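Local coordinates for putative diflavin flavoprotein A 3 (PDB 6H0C), which probably takes part, through its metallo-beta-lactamase-like flavodiiron core, in passing electrons from NADH to oxygen, which is reduced to water, at residues A[38-42]-A[52-56]; A[173-178]-A[225-231]. All coordinates share one frame; numbering follows the deposited sequence.

Both interactions are buried within the metallo-beta-lactamase-like domain of the flavodiiron core, on facing layers of its two-sheet sandwich. Interaction 1 belongs to the seven-stranded sheet, where strand 37-45 pairs with the end of strand 49-52 and also touches the loop after it; paired backbones and one serine hydroxyl do most of the holding. Interaction 2 joins the loop after strand 167-171 to the end of strand 224-227 and the turn that follows it, and relies instead on stacked or adjoining rings, with a single backbone bond between them. The two contacts meet directly: Tyr42 OH reaches Pro227 O at 2.8 Å, while Asn40 N lies 2.7 Å from Ser228 O, both probable hydrogen bonds between the layers.

Interaction 1 of 2, residues A[38-42]-A[52-56]; sequences TANSY and FDPPG
Tyr42 and Phe52 form an antiparallel hydrogen-bonded pair where the hairpin of strands 37-45 and 49-52 opens, inside the metallo-beta-lactamase-like alpha-beta/beta-alpha sandwich. The bond from Phe52 N to Tyr42 O is short and nearly straight (2.7 Å, 170° at the hydrogen), whereas its return, Tyr42 N to Phe52 O, is longer at 3.2 Å. Both side chains leave the same face, and Phe52 CD2 packs 3.9 Å from Tyr42 CB. Large rings suit this face because they fill the sandwich interior, where Phe52 stacks on Phe169 and Tyr42 meets it edge-to-face.

Past this pair the 52-56 segment leaves regular pairing, and Ser41 takes over. With OG beside its own backbone N (chi1 -44°), the hydroxyl donates to Asp53 O at 2.8 Å from above the carbonyl plane; a serine suits the spot, being short enough to fit against the loop and able to give a hydroxyl where the backbone pairing has ended. Pro55, rigid and without an N-H to satisfy, lays its CB 3.9 Å from the compact Ala39 CB.

Further out, Asp53 OD1 accepts from Gly82 N. The other carboxylate oxygen is tied back to the strand by one water, which donates both to Asp53 OD2 and to Asn40 O, 3.0 Å away.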
ATOM      1  N   THR A  38      -6.180 -13.186  -0.055  1.00 23.16           N
ATOM      2  CA  THR A  38      -6.812 -13.232  -1.362  1.00 27.81           C
ATOM      3  C   THR A  38      -6.495 -11.923  -2.067  1.00 25.19           C
ATOM      4  O   THR A  38      -6.254 -10.903  -1.418  1.00 25.44           O
ATOM      5  CB  THR A  38      -8.363 -13.448  -1.285  1.00 24.95           C
ATOM      6  OG1 THR A  38      -9.015 -12.237  -0.877  1.00 26.12           O
ATOM      7  CG2 THR A  38      -8.726 -14.562  -0.303  1.00 25.17           C
ATOM      8  N   ALA A  39      -6.465 -11.966  -3.392  1.00 23.01           N
ATOM      9  CA  ALA A  39      -6.396 -10.762  -4.197  1.00 23.28           C
ATOM     10  C   ALA A  39      -7.741 -10.639  -4.915  1.00 25.80           C
ATOM     11  O   ALA A  39      -8.081 -11.481  -5.764  1.00 26.40           O
ATOM     12  CB  ALA A  39      -5.218 -10.822  -5.192  1.00 21.55           C
ATOM     13  N   ASN A  40      -8.513  -9.608  -4.574  1.00 21.16           N
ATOM     14  CA  ASN A  40      -9.878  -9.509  -5.077  1.00 23.09           C
ATOM     15  C   ASN A  40     -10.031  -8.621  -6.317  1.00 25.04           C
ATOM     16  O   ASN A  40      -9.644  -7.460  -6.306  1.00 25.75           O
ATOM     17  CB  ASN A  40     -10.798  -9.005  -3.961  1.00 22.37           C
ATOM     18  CG  ASN A  40     -10.770  -9.900  -2.736  1.00 24.50           C
ATOM     19  OD1 ASN A  40     -10.531 -11.107  -2.846  1.00 25.48           O
ATOM     20  ND2 ASN A  40     -11.008  -9.314  -1.560  1.00 21.33           N
ATOM     21  N   SER A  41     -10.597  -9.188  -7.381  1.00 21.67           N
ATOM     22  CA  SER A  41     -10.964  -8.439  -8.582  1.00 23.19           C
ATOM     23  C   SER A  41     -12.480  -8.389  -8.701  1.00 25.84           C
ATOM     24  O   SER A  41     -13.163  -9.324  -8.294  1.00 26.12           O
ATOM     25  CB  SER A  41     -10.375  -9.083  -9.837  1.00 23.56           C
ATOM     26  OG  SER A  41      -9.024  -9.461  -9.641  1.00 27.99           O
ATOM     27  N   TYR A  42     -13.010  -7.314  -9.273  1.00 25.56           N
ATOM     28  CA  TYR A  42     -14.462  -7.149  -9.372  1.00 22.50           C
ATOM     29  C   TYR A  42     -14.905  -6.838 -10.796  1.00 26.05           C
ATOM     30  O   TYR A  42     -14.261  -6.076 -11.519  1.00 28.43           O
ATOM     31  CB  TYR A  42     -14.939  -6.046  -8.424  1.00 20.08           C
ATOM     32  CG  TYR A  42     -14.550  -6.298  -6.982  1.00 23.95           C
ATOM     33  CD1 TYR A  42     -13.331  -5.839  -6.482  1.00 22.01           C
ATOM     34  CD2 TYR A  42     -15.388  -7.016  -6.121  1.00 22.53           C
ATOM     35  CE1 TYR A  42     -12.959  -6.070  -5.165  1.00 19.95           C
ATOM     36  CE2 TYR A  42     -15.020  -7.254  -4.793  1.00 21.92           C
ATOM     37  CZ  TYR A  42     -13.803  -6.778  -4.328  1.00 21.29           C
ATOM     38  OH  TYR A  42     -13.427  -6.995  -3.023  1.00 21.15           O
ATOM     39  N   PHE A  52     -12.302  -4.374 -12.110  1.00 25.86           N
ATOM     40  CA  PHE A  52     -11.434  -3.778 -11.089  1.00 24.84           C
ATOM     41  C   PHE A  52     -10.248  -4.673 -10.729  1.00 24.24           C
ATOM     42  O   PHE A  52     -10.439  -5.830 -10.348  1.00 25.27           O
ATOM     43  CB  PHE A  52     -12.204  -3.504  -9.794  1.00 25.71           C
ATOM     44  CG  PHE A  52     -13.276  -2.441  -9.900  1.00 31.32           C
ATOM     45  CD1 PHE A  52     -13.073  -1.180  -9.347  1.00 29.20           C
ATOM     46  CD2 PHE A  52     -14.510  -2.722 -10.494  1.00 30.95           C
ATOM     47  CE1 PHE A  52     -14.071  -0.210  -9.399  1.00 30.59           C
ATOM     48  CE2 PHE A  52     -15.513  -1.756 -10.553  1.00 26.77           C
ATOM     49  CZ  PHE A  52     -15.292  -0.500 -10.003  1.00 29.27           C
ATOM     50  N   ASP A  53      -9.036  -4.132 -10.830  1.00 25.20           N
ATOM     51  CA  ASP A  53      -7.873  -4.713 -10.157  1.00 25.67           C
ATOM     52  C   ASP A  53      -7.570  -6.182 -10.434  1.00 26.55           C
ATOM     53  O   ASP A  53      -7.683  -7.019  -9.527  1.00 24.66           O
ATOM     54  CB  ASP A  53      -8.041  -4.553  -8.653  1.00 29.22           C
ATOM     55  CG  ASP A  53      -8.147  -3.108  -8.240  1.00 36.04           C
ATOM     56  OD1 ASP A  53      -7.273  -2.320  -8.660  1.00 27.49           O
ATOM     57  OD2 ASP A  53      -9.105  -2.763  -7.509  1.00 37.32           O
ATOM     58  N   PRO A  54      -7.163  -6.503 -11.670  1.00 28.04           N
ATOM     59  CA  PRO A  54      -6.582  -7.832 -11.878  1.00 26.30           C
ATOM     60  C   PRO A  54      -5.512  -8.078 -10.832  1.00 24.31           C
ATOM     61  O   PRO A  54      -4.852  -7.131 -10.406  1.00 26.46           O
ATOM     62  CB  PRO A  54      -5.973  -7.751 -13.281  1.00 26.99           C
ATOM     63  CG  PRO A  54      -6.703  -6.633 -13.952  1.00 30.15           C
ATOM     64  CD  PRO A  54      -7.099  -5.659 -12.876  1.00 28.66           C
ATOM     65  N   PRO A  55      -5.351  -9.331 -10.408  1.00 25.57           N
ATOM     66  CA  PRO A  55      -4.357  -9.699  -9.385  1.00 29.18           C
ATOM     67  C   PRO A  55      -2.912  -9.650  -9.911  1.00 31.55           C
ATOM     68  O   PRO A  55      -2.702  -9.516 -11.116  1.00 33.62           O
ATOM     69  CB  PRO A  55      -4.757 -11.131  -9.015  1.00 27.63           C
ATOM     70  CG  PRO A  55      -5.350 -11.677 -10.301  1.00 29.70           C
ATOM     71  CD  PRO A  55      -6.040 -10.502 -10.978  1.00 24.91           C
ATOM     72  N   GLY A  56      -1.935  -9.764  -9.018  1.00 27.17           N
ATOM     73  CA  GLY A  56      -0.535  -9.714  -9.405  1.00 27.82           C
ATOM     74  C   GLY A  56       0.060 -10.992  -9.989  1.00 28.30           C
ATOM     75  O   GLY A  56      -0.661 -11.943 -10.296  1.00 27.15           O
TER
HETATM   76  O   HOH W   1      -9.835  -4.640  -5.445  1.00 27.53           O

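Interaction 2 of 2, residues A[173-178]-A[225-231]; sequences LFGAHV and YAPSHGP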
ATOM      1  N   LEU A 173      -7.678  -0.206   1.566  1.00 20.33           N
ATOM      2  CA  LEU A 173      -8.340   0.125   2.831  1.00 23.67           C
ATOM      3  C   LEU A 173      -9.354  -0.941   3.275  1.00 26.52           C
ATOM      4  O   LEU A 173     -10.099  -1.481   2.453  1.00 25.00           O
ATOM      5  CB  LEU A 173      -9.050   1.478   2.732  1.00 24.81           C
ATOM      6  CG  LEU A 173      -8.158   2.705   2.537  1.00 25.86           C
ATOM      7  CD1 LEU A 173      -8.998   3.945   2.232  1.00 24.81           C
ATOM      8  CD2 LEU A 173      -7.308   2.906   3.784  1.00 24.95           C
ATOM      9  N   PHE A 174      -9.367  -1.233   4.575  1.00 23.92           N
ATOM     10  CA  PHE A 174     -10.408  -2.050   5.208  1.00 26.32           C
ATOM     11  C   PHE A 174     -10.286  -3.555   4.954  1.00 26.53           C
ATOM     12  O   PHE A 174     -11.233  -4.306   5.191  1.00 27.70           O
ATOM     13  CB  PHE A 174     -11.800  -1.581   4.764  1.00 22.36           C
ATOM     14  CG  PHE A 174     -12.174  -0.227   5.287  1.00 22.57           C
ATOM     15  CD1 PHE A 174     -12.180   0.026   6.647  1.00 23.14           C
ATOM     16  CD2 PHE A 174     -12.521   0.790   4.423  1.00 23.23           C
ATOM     17  CE1 PHE A 174     -12.520   1.275   7.140  1.00 24.39           C
ATOM     18  CE2 PHE A 174     -12.871   2.044   4.908  1.00 26.53           C
ATOM     19  CZ  PHE A 174     -12.871   2.284   6.271  1.00 24.74           C
ATOM     20  N   GLY A 175      -9.124  -4.001   4.501  1.00 20.94           N
ATOM     21  CA  GLY A 175      -8.963  -5.396   4.146  1.00 23.53           C
ATOM     22  C   GLY A 175      -8.303  -6.222   5.233  1.00 26.98           C
ATOM     23  O   GLY A 175      -8.101  -5.758   6.353  1.00 25.24           O
ATOM     24  N   ALA A 176      -7.965  -7.459   4.892  1.00 23.62           N
ATOM     25  CA  ALA A 176      -7.304  -8.351   5.823  1.00 20.91           C
ATOM     26  C   ALA A 176      -6.661  -9.484   5.048  1.00 26.54           C
ATOM     27  O   ALA A 176      -7.259 -10.015   4.117  1.00 24.98           O
ATOM     28  CB  ALA A 176      -8.282  -8.887   6.839  1.00 23.49           C
ATOM     29  N   HIS A 177      -5.434  -9.831   5.422  1.00 24.71           N
ATOM     30  CA  HIS A 177      -4.721 -10.904   4.751  1.00 23.74           C
ATOM     31  C   HIS A 177      -5.106 -12.223   5.382  1.00 25.03           C
ATOM     32  O   HIS A 177      -4.440 -12.712   6.295  1.00 29.90           O
ATOM     33  CB  HIS A 177      -3.208 -10.677   4.812  1.00 24.02           C
ATOM     34  CG  HIS A 177      -2.729  -9.622   3.867  1.00 24.10           C
ATOM     35  ND1 HIS A 177      -2.998  -9.659   2.516  1.00 26.04           N
ATOM     36  CD2 HIS A 177      -2.010  -8.492   4.078  1.00 24.95           C
ATOM     37  CE1 HIS A 177      -2.455  -8.607   1.929  1.00 24.82           C
ATOM     38  NE2 HIS A 177      -1.855  -7.880   2.857  1.00 27.24           N
ATOM     39  N   VAL A 178      -6.211 -12.777   4.904  1.00 23.13           N
ATOM     40  CA  VAL A 178      -6.691 -14.060   5.399  1.00 27.66           C
ATOM     41  C   VAL A 178      -7.467 -14.801   4.310  1.00 30.53           C
ATOM     42  O   VAL A 178      -8.365 -14.244   3.666  1.00 29.06           O
ATOM     43  CB  VAL A 178      -7.575 -13.896   6.658  1.00 29.94           C
ATOM     44  CG1 VAL A 178      -8.782 -13.033   6.351  1.00 31.62           C
ATOM     45  CG2 VAL A 178      -8.005 -15.251   7.181  1.00 29.45           C
ATOM     46  N   TYR A 225     -17.988  -2.644   1.920  1.00 23.90           N
ATOM     47  CA  TYR A 225     -16.655  -2.339   1.406  1.00 23.43           C
ATOM     48  C   TYR A 225     -16.169  -3.527   0.597  1.00 25.31           C
ATOM     49  O   TYR A 225     -16.254  -4.670   1.055  1.00 25.62           O
ATOM     50  CB  TYR A 225     -15.653  -2.060   2.524  1.00 25.53           C
ATOM     51  CG  TYR A 225     -15.953  -0.882   3.430  1.00 25.46           C
ATOM     52  CD1 TYR A 225     -16.644   0.240   2.975  1.00 23.23           C
ATOM     53  CD2 TYR A 225     -15.517  -0.893   4.748  1.00 25.12           C
ATOM     54  CE1 TYR A 225     -16.891   1.314   3.826  1.00 25.57           C
ATOM     55  CE2 TYR A 225     -15.757   0.171   5.598  1.00 23.78           C
ATOM     56  CZ  TYR A 225     -16.437   1.268   5.142  1.00 22.59           C
ATOM     57  OH  TYR A 225     -16.652   2.307   6.028  1.00 24.37           O
ATOM     58  N   ALA A 226     -15.659  -3.265  -0.601  1.00 22.95           N
ATOM     59  CA  ALA A 226     -15.088  -4.322  -1.426  1.00 22.55           C
ATOM     60  C   ALA A 226     -13.590  -4.080  -1.543  1.00 26.07           C
ATOM     61  O   ALA A 226     -13.154  -3.317  -2.403  1.00 25.73           O
ATOM     62  CB  ALA A 226     -15.739  -4.346  -2.790  1.00 20.23           C
ATOM     63  N   PRO A 227     -12.798  -4.713  -0.659  1.00 24.64           N
ATOM     64  CA  PRO A 227     -11.369  -4.412  -0.507  1.00 22.93           C
ATOM     65  C   PRO A 227     -10.473  -5.283  -1.386  1.00 23.56           C
ATOM     66  O   PRO A 227     -10.952  -6.254  -1.989  1.00 25.33           O
ATOM     67  CB  PRO A 227     -11.121  -4.711   0.971  1.00 24.41           C
ATOM     68  CG  PRO A 227     -12.060  -5.890   1.253  1.00 24.03           C
ATOM     69  CD  PRO A 227     -13.251  -5.737   0.307  1.00 23.57           C
ATOM     70  N   SER A 228      -9.185  -4.952  -1.440  1.00 22.49           N
ATOM     71  CA  SER A 228      -8.224  -5.769  -2.186  1.00 26.17           C
ATOM     72  C   SER A 228      -8.083  -7.180  -1.644  1.00 24.55           C
ATOM     73  O   SER A 228      -7.859  -8.123  -2.414  1.00 23.00           O
ATOM     74  CB  SER A 228      -6.834  -5.127  -2.181  1.00 26.79           C
ATOM     75  OG  SER A 228      -6.840  -3.887  -2.856  1.00 36.54           O
ATOM     76  N   HIS A 229      -8.174  -7.314  -0.322  1.00 22.18           N
ATOM     77  CA  HIS A 229      -7.763  -8.546   0.357  1.00 22.22           C
ATOM     78  C   HIS A 229      -8.776  -9.031   1.379  1.00 26.20           C
ATOM     79  O   HIS A 229      -9.246  -8.250   2.216  1.00 24.65           O
ATOM     80  CB  HIS A 229      -6.417  -8.345   1.063  1.00 21.27           C
ATOM     81  CG  HIS A 229      -5.360  -7.757   0.186  1.00 22.77           C
ATOM     82  ND1 HIS A 229      -4.797  -8.449  -0.864  1.00 21.48           N
ATOM     83  CD2 HIS A 229      -4.771  -6.537   0.194  1.00 22.21           C
ATOM     84  CE1 HIS A 229      -3.904  -7.682  -1.463  1.00 22.74           C
ATOM     85  NE2 HIS A 229      -3.870  -6.518  -0.841  1.00 23.08           N
ATOM     86  N   GLY A 230      -9.096 -10.320   1.322  1.00 20.38           N
ATOM     87  CA  GLY A 230      -9.936 -10.942   2.329  1.00 21.37           C
ATOM     88  C   GLY A 230     -11.405 -10.932   1.954  1.00 27.15           C
ATOM     89  O   GLY A 230     -11.755 -10.690   0.799  1.00 25.95           O
ATOM     90  N   PRO A 231     -12.282 -11.192   2.932  1.00 26.35           N
ATOM     91  CA  PRO A 231     -13.719 -11.183   2.652  1.00 22.57           C
ATOM     92  C   PRO A 231     -14.216  -9.785   2.343  1.00 25.79           C
ATOM     93  O   PRO A 231     -13.584  -8.799   2.737  1.00 26.06           O
ATOM     94  CB  PRO A 231     -14.332 -11.691   3.957  1.00 28.48           C
ATOM     95  CG  PRO A 231     -13.360 -11.257   5.002  1.00 28.86           C
ATOM     96  CD  PRO A 231     -11.999 -11.422   4.359  1.00 25.09           C
TER
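Phe174 and Tyr225 make an offset stack, with ring centroids 4.0 Å apart and planes only 16° from parallel. Tyr225 CE2 sits over the centre of the Phe174 ring, while Phe174 CD2 lies over the Tyr225 face nearer its rim. Both CG atoms are anti to their carbonyl carbons, which carries the two rings between the two segments. The phenylalanine suits an apolar slot, its ring also stacking on Tyr244; the tyrosine adds a hydroxyl that reaches Thr241.

The second aromatic pair is differently turned. His177 and His229 run alongside each other in the same direction, yet their planes make 47°. His177 CE1 lies over the centre of the His229 ring, 3.5 Å from His229 CG, and Ser228 CB covers the opposite face. Histidine offers a flat ring plus two nitrogens for polar partners: His177 bonds to Glu30 and Thr37, His229 to Lys172 and the carbonyl of Thr38.

Segment 173-178 follows strand 167-171, while 225-231 runs off strand 224-227 into a turn; the strands are adjacent and parallel in the five-stranded sheet of the metallo-beta-lactamase-like fold. In relatives such loops line the metal site; here a citrate, probably from the crystallisation liquor, lies about 4 Å from the nearest atoms of the His229 side chain, consistent with a pocket.

Backbone contact is sparse but close. Ala176 N donates to His229 O at 3.1 Å, from well above the carbonyl plane. His177 centres an inverse gamma turn, with a weak Val178 N to Ala176 O bond. Gly230, whose backbone conformation would press any side chain against the preceding carbonyl, brings its CA 3.4 Å from Ala176 O.

Among apolar contacts, Pro227 CB packs against Gly175 CA, and Val178 CG1 lies 4.1 Å from Pro231 CD.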